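Conserved exported protein (PDB 3CLW) is of unknown function but probably hydrolyses O-glycosidic bonds. Local coordinates at residues Ile72-Tyr77 and Asn90-Phe95; Lys83-Ser88 and Ala140-Thr145; Gly100-Thr105 and Ala161-Lys166. All blocks are in the same frame, centred on the assembly; numbering follows the deposited sequence.

Contact 1 (Ile72-Tyr77 and Asn90-Phe95); sequences IGAGSY and NRTECF
Ile72-Tyr77 and Asn90-Phe95 form a buried loop-to-loop contact within one long loop. The loop follows strand 68-71 and leads to helix 108-119 in the TIM-barrel part of this family 30 relative. All the direct hydrogen bonds run between backbone atoms and the hydroxyls of Ser76 and Thr92, or between backbone atoms. Thr92 OG1 accepts from Ala74 N at 2.8 Å and, weakly, from Gly75 N. Ser76 OG takes Thr92 N at 3.1 Å. Both hydroxyls stand between the backbone N and carbonyl carbon of their own residue (chi1 67° for Thr92, 52° for Ser76). Tyr77 N reaches Thr92 O at 2.9 Å, from above the carbonyl plane. Gly73 CA lies 3.0 Å from Glu93 O in a CA-H...O contact. It also packs closely on Thr92. A water donates to Gly73 O and accepts from Phe95 N. Ile72 CD1 touches the Phe95 ring at its edge, 4.0 Å from CE2. Arg91 CG and CD lie against Ser76 O, and NE bonds Val85 O. Each hydroxyl thus accepts from a backbone N-H and also bonds Glu198, so these buried polar groups are paired and both segments are linked to the same carboxylate.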
loop_
_atom_site.group_PDB
_atom_site.type_symbol
_atom_site.label_atom_id
_atom_site.label_comp_id
_atom_site.label_asym_id
_atom_site.label_seq_id
_atom_site.Cartn_x
_atom_site.Cartn_y
_atom_site.Cartn_z
ATOM N N ILE A 72 -12.085 5.279 6.605
ATOM C CA ILE A 72 -13.050 6.037 7.361
ATOM C C ILE A 72 -14.231 6.296 6.427
ATOM O O ILE A 72 -14.085 6.905 5.355
ATOM C CB ILE A 72 -12.425 7.340 7.907
ATOM C CG1 ILE A 72 -11.254 7.010 8.865
ATOM C CG2 ILE A 72 -13.467 8.191 8.588
ATOM C CD1 ILE A 72 -11.617 6.128 10.072
ATOM N N GLY A 73 -15.390 5.781 6.823
ATOM C CA GLY A 73 -16.591 5.864 6.008
ATOM C C GLY A 73 -17.209 7.250 5.851
ATOM O O GLY A 73 -17.059 8.125 6.699
ATOM N N ALA A 74 -17.966 7.404 4.778
ATOM C CA ALA A 74 -18.511 8.681 4.346
ATOM C C ALA A 74 -20.026 8.573 4.405
ATOM O O ALA A 74 -20.736 9.530 4.089
ATOM C CB ALA A 74 -18.030 8.997 2.918
ATOM N N GLY A 75 -20.518 7.390 4.800
ATOM C CA GLY A 75 -21.930 7.185 5.075
ATOM C C GLY A 75 -22.797 6.860 3.874
ATOM O O GLY A 75 -23.998 7.117 3.877
ATOM N N SER A 76 -22.214 6.294 2.836
ATOM C CA SER A 76 -23.027 5.852 1.731
ATOM C C SER A 76 -24.004 4.732 2.181
ATOM O O SER A 76 -24.995 4.472 1.526
ATOM C CB SER A 76 -22.149 5.373 0.578
ATOM O OG SER A 76 -21.211 4.421 1.007
ATOM N N TYR A 77 -23.729 4.108 3.317
ATOM C CA TYR A 77 -24.645 3.134 3.886
ATOM C C TYR A 77 -25.881 3.798 4.507
ATOM O O TYR A 77 -27.006 3.417 4.187
ATOM C CB TYR A 77 -23.942 2.216 4.905
ATOM C CG TYR A 77 -24.910 1.279 5.607
ATOM C CD1 TYR A 77 -25.291 0.075 5.010
ATOM C CD2 TYR A 77 -25.468 1.607 6.855
ATOM C CE1 TYR A 77 -26.177 -0.794 5.630
ATOM C CE2 TYR A 77 -26.361 0.760 7.473
ATOM C CZ TYR A 77 -26.720 -0.461 6.849
ATOM O OH TYR A 77 -27.619 -1.360 7.465
ATOM N N ASN A 90 -19.654 -2.232 -0.827
ATOM C CA ASN A 90 -18.787 -1.064 -0.944
ATOM C C ASN A 90 -19.317 0.189 -0.264
ATOM O O ASN A 90 -18.673 1.240 -0.327
ATOM C CB ASN A 90 -18.498 -0.779 -2.409
ATOM C CG ASN A 90 -17.717 -1.897 -3.073
ATOM O OD1 ASN A 90 -17.336 -2.860 -2.441
ATOM N ND2 ASN A 90 -17.487 -1.762 -4.348
ATOM N N ARG A 91 -20.478 0.064 0.378
ATOM C CA ARG A 91 -21.062 1.127 1.191
ATOM C C ARG A 91 -20.355 1.183 2.536
ATOM O O ARG A 91 -19.878 0.153 3.037
ATOM C CB ARG A 91 -22.559 0.863 1.416
ATOM C CG ARG A 91 -23.421 1.297 0.236
ATOM C CD ARG A 91 -24.840 0.741 0.345
ATOM N NE ARG A 91 -25.510 0.838 -0.943
ATOM C CZ ARG A 91 -26.395 -0.051 -1.406
ATOM N NH1 ARG A 91 -26.748 -1.145 -0.709
ATOM N NH2 ARG A 91 -26.915 0.161 -2.583
ATOM N N THR A 92 -20.285 2.382 3.113
ATOM C CA THR A 92 -19.632 2.594 4.412
ATOM C C THR A 92 -20.565 3.328 5.353
ATOM O O THR A 92 -21.344 4.185 4.911
ATOM C CB THR A 92 -18.303 3.444 4.286
ATOM O OG1 THR A 92 -18.610 4.795 3.887
ATOM C CG2 THR A 92 -17.368 2.864 3.254
ATOM N N GLU A 93 -20.488 3.022 6.639
ATOM C CA GLU A 93 -21.108 3.870 7.619
ATOM C C GLU A 93 -20.319 5.184 7.811
ATOM O O GLU A 93 -19.241 5.355 7.251
ATOM C CB GLU A 93 -21.217 3.139 8.960
ATOM C CG GLU A 93 -22.061 1.869 8.879
ATOM C CD GLU A 93 -22.071 1.130 10.172
ATOM O OE1 GLU A 93 -21.051 0.503 10.507
ATOM O OE2 GLU A 93 -23.095 1.225 10.872
ATOM N N CYS A 94 -20.877 6.121 8.568
ATOM C CA CYS A 94 -20.145 7.334 8.911
ATOM C C CYS A 94 -20.301 7.561 10.408
ATOM O O CYS A 94 -21.430 7.549 10.929
ATOM C CB CYS A 94 -20.647 8.566 8.103
ATOM S SG CYS A 94 -19.611 10.038 8.281
ATOM N N PHE A 95 -19.184 7.803 11.096
ATOM C CA PHE A 95 -19.254 8.161 12.529
ATOM C C PHE A 95 -20.103 9.421 12.791
ATOM O O PHE A 95 -20.745 9.524 13.837
ATOM C CB PHE A 95 -17.856 8.368 13.144
ATOM C CG PHE A 95 -16.959 7.143 13.086
ATOM C CD1 PHE A 95 -17.416 5.907 13.517
ATOM C CD2 PHE A 95 -15.657 7.245 12.593
ATOM C CE1 PHE A 95 -16.556 4.781 13.489
ATOM C CE2 PHE A 95 -14.795 6.125 12.549
ATOM C CZ PHE A 95 -15.254 4.900 12.985
HETATM O O HOH W 1 -16.852 7.412 9.559
#

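Contact 2 (Lys83-Ser88 and Ala140-Thr145); sequences KEVDNS and ASTVST
The CA atoms of Glu84 and Val143 are 5.6 Å apart, the nearest pair across the segments, with no regular strand or helix in either. The Glu84 carboxylate does most of the gripping. Its chain bends at chi2 (-73°), which carries CD back beside Ser141 and Thr142. Thr142 N gives a straight bond to Glu84 OE2, 3.0 Å long and 168° at the hydrogen, from above the carboxylate plane. Thr142 OG1 donates to Glu84 OE1. That pair measures 2.5 Å, very short, so the exact length is doubtful. OE1 also receives Val85 N from its own segment, on the lone pair away from OE2. Asn79 ND2 is a further donor to OE2 and also holds Ala140 O. The segments belong to successive loops of the TIM barrel, one after strand 68-71 and the other after strand 125-128. Ser141 shapes the second of these with an ST turn. Its OG, anti to the backbone N, accepts from Val143 N and donates to Lys83 O at 2.9 Å. A water donates to Lys83 O and to Val143 O, bridging the two carbonyls. Next to this polar group, Val143 CG2 presses on the Glu84-Val85 peptide, 3.5 Å from Val85 N. Val85 CG2 rests 3.7 Å from Thr142 OG1. Ser76 lies against both Glu84 and Thr142.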
loop_
_atom_site.group_PDB
_atom_site.type_symbol
_atom_site.label_atom_id
_atom_site.label_comp_id
_atom_site.label_asym_id
_atom_site.label_seq_id
_atom_site.Cartn_x
_atom_site.Cartn_y
_atom_site.Cartn_z
ATOM N N LYS A 83 -29.082 8.583 -4.502
ATOM C CA LYS A 83 -28.304 8.088 -5.653
ATOM C C LYS A 83 -26.881 7.792 -5.175
ATOM O O LYS A 83 -25.969 8.599 -5.353
ATOM C CB LYS A 83 -28.284 9.079 -6.831
ATOM C CG LYS A 83 -29.673 9.615 -7.194
ATOM C CD LYS A 83 -29.772 10.317 -8.567
ATOM C CE LYS A 83 -31.292 10.476 -8.919
ATOM N NZ LYS A 83 -31.571 11.312 -10.170
ATOM N N GLU A 84 -26.722 6.636 -4.536
ATOM C CA GLU A 84 -25.501 6.314 -3.789
ATOM C C GLU A 84 -24.753 5.118 -4.374
ATOM O O GLU A 84 -25.110 4.617 -5.444
ATOM C CB GLU A 84 -25.861 6.041 -2.328
ATOM C CG GLU A 84 -25.805 7.270 -1.431
ATOM C CD GLU A 84 -24.357 7.737 -1.126
ATOM O OE1 GLU A 84 -23.395 7.163 -1.669
ATOM O OE2 GLU A 84 -24.181 8.696 -0.349
ATOM N N VAL A 85 -23.704 4.675 -3.679
ATOM C CA VAL A 85 -23.015 3.422 -4.005
ATOM C C VAL A 85 -24.063 2.337 -4.259
ATOM O O VAL A 85 -25.012 2.158 -3.467
ATOM C CB VAL A 85 -22.053 3.005 -2.850
ATOM C CG1 VAL A 85 -21.338 1.675 -3.142
ATOM C CG2 VAL A 85 -21.030 4.124 -2.593
ATOM N N ASP A 86 -23.898 1.628 -5.372
ATOM C CA ASP A 86 -24.964 0.761 -5.904
ATOM C C ASP A 86 -24.947 -0.698 -5.417
ATOM O O ASP A 86 -25.687 -1.535 -5.934
ATOM C CB ASP A 86 -25.012 0.835 -7.447
ATOM C CG ASP A 86 -23.757 0.288 -8.120
ATOM O OD1 ASP A 86 -22.984 -0.481 -7.516
ATOM O OD2 ASP A 86 -23.533 0.633 -9.298
ATOM N N ASN A 87 -24.122 -1.003 -4.420
ATOM C CA ASN A 87 -24.002 -2.364 -3.940
ATOM C C ASN A 87 -23.667 -2.364 -2.450
ATOM O O ASN A 87 -23.186 -1.349 -1.885
ATOM C CB ASN A 87 -22.915 -3.099 -4.733
ATOM C CG ASN A 87 -21.552 -2.531 -4.481
ATOM O OD1 ASN A 87 -20.912 -2.881 -3.492
ATOM N ND2 ASN A 87 -21.093 -1.629 -5.365
ATOM N N SER A 88 -23.907 -3.509 -1.819
ATOM C CA SER A 88 -23.832 -3.608 -0.376
ATOM C C SER A 88 -22.425 -3.824 0.156
ATOM O O SER A 88 -22.159 -3.512 1.318
ATOM C CB SER A 88 -24.787 -4.684 0.147
ATOM O OG SER A 88 -24.390 -5.953 -0.307
ATOM N N ALA A 140 -24.943 15.817 -2.408
ATOM C CA ALA A 140 -25.636 15.157 -1.287
ATOM C C ALA A 140 -25.451 13.614 -1.282
ATOM O O ALA A 140 -26.351 12.857 -0.882
ATOM C CB ALA A 140 -27.111 15.538 -1.247
ATOM N N SER A 141 -24.278 13.169 -1.714
ATOM C CA SER A 141 -24.006 11.766 -1.867
ATOM C C SER A 141 -22.487 11.556 -1.963
ATOM O O SER A 141 -21.735 12.460 -2.315
ATOM C CB SER A 141 -24.717 11.236 -3.107
ATOM O OG SER A 141 -24.250 9.951 -3.439
ATOM N N THR A 142 -22.037 10.358 -1.595
ATOM C CA THR A 142 -20.628 9.998 -1.777
ATOM C C THR A 142 -20.346 9.732 -3.267
ATOM O O THR A 142 -19.184 9.677 -3.700
ATOM C CB THR A 142 -20.273 8.765 -0.949
ATOM O OG1 THR A 142 -20.949 7.634 -1.495
ATOM C CG2 THR A 142 -20.705 8.925 0.509
ATOM N N VAL A 143 -21.415 9.552 -4.054
ATOM C CA VAL A 143 -21.270 9.554 -5.509
ATOM C C VAL A 143 -21.462 10.984 -6.048
ATOM O O VAL A 143 -22.560 11.559 -5.998
ATOM C CB VAL A 143 -22.172 8.495 -6.201
ATOM C CG1 VAL A 143 -21.844 8.408 -7.707
ATOM C CG2 VAL A 143 -21.997 7.098 -5.514
ATOM N N SER A 144 -20.353 11.549 -6.526
ATOM C CA SER A 144 -20.307 12.906 -7.052
ATOM C C SER A 144 -21.070 12.949 -8.382
ATOM O O SER A 144 -21.354 11.906 -8.960
ATOM C CB SER A 144 -18.870 13.334 -7.251
ATOM O OG SER A 144 -18.239 12.395 -8.088
ATOM N N THR A 145 -21.404 14.146 -8.855
ATOM C CA THR A 145 -22.165 14.263 -10.097
ATOM C C THR A 145 -21.527 15.203 -11.131
ATOM O O THR A 145 -22.203 15.653 -12.049
ATOM C CB THR A 145 -23.646 14.655 -9.833
ATOM O OG1 THR A 145 -23.692 15.840 -9.044
ATOM C CG2 THR A 145 -24.376 13.572 -9.095
HETATM O O HOH W 2 -25.141 11.082 -6.715
#

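Contact 3 (Gly100-Thr105 and Ala161-Lys166); sequences GKYDFT and ARFLVK
Lys166 lays its side chain over one face of the Tyr102 ring. The chain crosses from the hydroxyl end toward the CB end. Lys166 CG, anti to the backbone N (chi1 164°), comes to lie beside Tyr102 CZ and CE2. The chain then bends at chi2, and Lys166 CD is 3.7 Å from Tyr102 CZ. Lys166 CE stands over the centre of the Tyr102 ring, 3.8 Å from its centroid, as a CH-pi contact. Lys166 NZ goes further, to 3.6 Å from Tyr102 CD1. The ammonium (NZ) of Lys166 is therefore off-centre, 4.2 Å from the Tyr102 centroid and 33° off the normal, in a cation-pi contact. Phe104 meets the same lysine with its ring edge, CE2 lying 4.1 Å from Lys166 CE. Tyr102 OH approaches Phe163 near the plane of that ring, at its edge. Tyr102 OH lies 3.5 Å from Phe163 CA. The Tyr102 CE2 atom also touches Phe163 CD1, at 3.9 Å.

Phe163 and Lys166 are three residues apart on helix 157-173, which follows strand 125-128 in the TIM barrel. Tyr102 and Phe104 come from the loop before helix 108-119, so the contact joins that loop to the helix near the surface. Ala161 and Val165 of the same helix pack on helix 204-221.

Further out, the loop is shaped by an Asx turn. Asp103 OD1 accepts both Thr105 N and Thr105 OG1, which arrive from the same face of the carboxylate. The Phe104 ring stacks with His170 and meets Phe95 obliquely. Phe163 also packs on Cys94 and Leu96.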
loop_
_atom_site.group_PDB
_atom_site.type_symbol
_atom_site.label_atom_id
_atom_site.label_comp_id
_atom_site.label_asym_id
_atom_site.label_seq_id
_atom_site.Cartn_x
_atom_site.Cartn_y
_atom_site.Cartn_z
ATOM N N GLY A 100 -24.721 16.483 13.339
ATOM C CA GLY A 100 -23.466 16.787 14.012
ATOM C C GLY A 100 -23.130 15.923 15.224
ATOM O O GLY A 100 -22.175 16.202 15.915
ATOM N N LYS A 101 -23.890 14.860 15.464
ATOM C CA LYS A 101 -23.563 13.893 16.522
ATOM C C LYS A 101 -22.653 12.754 16.041
ATOM O O LYS A 101 -22.663 12.369 14.870
ATOM C CB LYS A 101 -24.831 13.293 17.141
ATOM C CG LYS A 101 -25.764 14.293 17.776
ATOM C CD LYS A 101 -25.047 15.186 18.779
ATOM C CE LYS A 101 -26.063 15.991 19.606
ATOM N NZ LYS A 101 -25.417 17.196 20.231
ATOM N N TYR A 102 -21.846 12.242 16.954
ATOM C CA TYR A 102 -20.893 11.175 16.618
ATOM C C TYR A 102 -21.357 9.863 17.198
ATOM O O TYR A 102 -21.756 9.800 18.362
ATOM C CB TYR A 102 -19.497 11.485 17.161
ATOM C CG TYR A 102 -18.712 12.420 16.289
ATOM C CD1 TYR A 102 -18.873 13.810 16.400
ATOM C CD2 TYR A 102 -17.802 11.920 15.356
ATOM C CE1 TYR A 102 -18.157 14.669 15.591
ATOM C CE2 TYR A 102 -17.058 12.753 14.568
ATOM C CZ TYR A 102 -17.252 14.139 14.680
ATOM O OH TYR A 102 -16.549 14.991 13.883
ATOM N N ASP A 103 -21.288 8.820 16.377
ATOM C CA ASP A 103 -21.524 7.459 16.837
ATOM C C ASP A 103 -20.304 6.593 16.525
ATOM O O ASP A 103 -20.142 6.115 15.403
ATOM C CB ASP A 103 -22.812 6.879 16.229
ATOM C CG ASP A 103 -23.184 5.483 16.812
ATOM O OD1 ASP A 103 -22.403 4.957 17.639
ATOM O OD2 ASP A 103 -24.257 4.929 16.443
ATOM N N PHE A 104 -19.443 6.405 17.528
ATOM C CA PHE A 104 -18.234 5.615 17.325
ATOM C C PHE A 104 -18.428 4.075 17.442
ATOM O O PHE A 104 -17.460 3.299 17.362
ATOM C CB PHE A 104 -17.069 6.136 18.197
ATOM C CG PHE A 104 -16.446 7.404 17.666
ATOM C CD1 PHE A 104 -15.816 7.421 16.416
ATOM C CD2 PHE A 104 -16.495 8.596 18.404
ATOM C CE1 PHE A 104 -15.241 8.620 15.914
ATOM C CE2 PHE A 104 -15.907 9.766 17.919
ATOM C CZ PHE A 104 -15.283 9.777 16.676
ATOM N N THR A 105 -19.679 3.632 17.552
ATOM C CA THR A 105 -19.932 2.187 17.539
ATOM C C THR A 105 -20.080 1.667 16.124
ATOM O O THR A 105 -20.191 0.483 15.943
ATOM C CB THR A 105 -21.205 1.767 18.295
ATOM O OG1 THR A 105 -22.338 2.186 17.533
ATOM C CG2 THR A 105 -21.262 2.338 19.734
ATOM N N ALA A 161 -11.978 18.419 7.653
ATOM C CA ALA A 161 -10.705 18.272 8.392
ATOM C C ALA A 161 -10.956 17.996 9.872
ATOM O O ALA A 161 -10.275 17.144 10.470
ATOM C CB ALA A 161 -9.800 19.491 8.203
ATOM N N ARG A 162 -11.927 18.698 10.460
ATOM C CA ARG A 162 -12.239 18.482 11.852
ATOM C C ARG A 162 -12.808 17.067 12.136
ATOM O O ARG A 162 -12.504 16.469 13.159
ATOM C CB ARG A 162 -13.167 19.558 12.387
ATOM C CG ARG A 162 -12.435 20.901 12.685
ATOM C CD ARG A 162 -13.290 21.771 13.596
ATOM N NE ARG A 162 -14.566 22.107 12.973
ATOM C CZ ARG A 162 -14.796 23.213 12.249
ATOM N NH1 ARG A 162 -13.824 24.116 12.028
ATOM N NH2 ARG A 162 -16.011 23.420 11.729
ATOM N N PHE A 163 -13.634 16.576 11.212
ATOM C CA PHE A 163 -14.198 15.240 11.258
ATOM C C PHE A 163 -13.087 14.179 11.240
ATOM O O PHE A 163 -13.076 13.307 12.097
ATOM C CB PHE A 163 -15.164 15.009 10.089
ATOM C CG PHE A 163 -15.462 13.551 9.833
ATOM C CD1 PHE A 163 -16.278 12.827 10.706
ATOM C CD2 PHE A 163 -14.922 12.902 8.721
ATOM C CE1 PHE A 163 -16.560 11.465 10.489
ATOM C CE2 PHE A 163 -15.215 11.532 8.467
ATOM C CZ PHE A 163 -16.032 10.820 9.387
ATOM N N LEU A 164 -12.173 14.286 10.269
ATOM C CA LEU A 164 -11.010 13.400 10.158
ATOM C C LEU A 164 -10.082 13.432 11.381
ATOM O O LEU A 164 -9.633 12.389 11.833
ATOM C CB LEU A 164 -10.197 13.717 8.911
ATOM C CG LEU A 164 -10.865 13.481 7.558
ATOM C CD1 LEU A 164 -9.984 14.024 6.456
ATOM C CD2 LEU A 164 -11.046 11.966 7.379
ATOM N N VAL A 165 -9.838 14.622 11.926
ATOM C CA VAL A 165 -9.007 14.764 13.113
ATOM C C VAL A 165 -9.680 14.220 14.365
ATOM O O VAL A 165 -9.040 13.538 15.140
ATOM C CB VAL A 165 -8.518 16.231 13.342
ATOM C CG1 VAL A 165 -7.991 16.420 14.759
ATOM C CG2 VAL A 165 -7.452 16.583 12.331
ATOM N N LYS A 166 -10.958 14.533 14.566
ATOM C CA LYS A 166 -11.703 13.986 15.710
ATOM C C LYS A 166 -11.759 12.437 15.711
ATOM O O LYS A 166 -11.695 11.828 16.774
ATOM C CB LYS A 166 -13.122 14.565 15.813
ATOM C CG LYS A 166 -14.065 13.734 16.746
ATOM C CD LYS A 166 -14.949 14.614 17.560
ATOM C CE LYS A 166 -15.796 13.794 18.527
ATOM N NZ LYS A 166 -16.760 14.671 19.225
#

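From the N terminus, strand 68-71 runs into a long loop that supplies both segments of contact 1 and the first segment of contacts 2 and 3. Contact 1 closes this loop on itself. Contact 2 starts inside that closed loop, at 83-88, and ends beyond strand 125-128, so it crosses contact 1. Contact 3 opens only after contact 1 has closed, and runs from 100-105 to helix 157-173. It crosses contact 2, since 140-145 falls between its segments. Contact 1 touches both others; Phe95 O and Asp103 N make a probable hydrogen bond. Contacts 2 and 3 stay about 10 Å apart at their nearest atoms. Together they tie the loop after strand 68-71 to itself, to the loop after strand 125-128 and to helix 157-173.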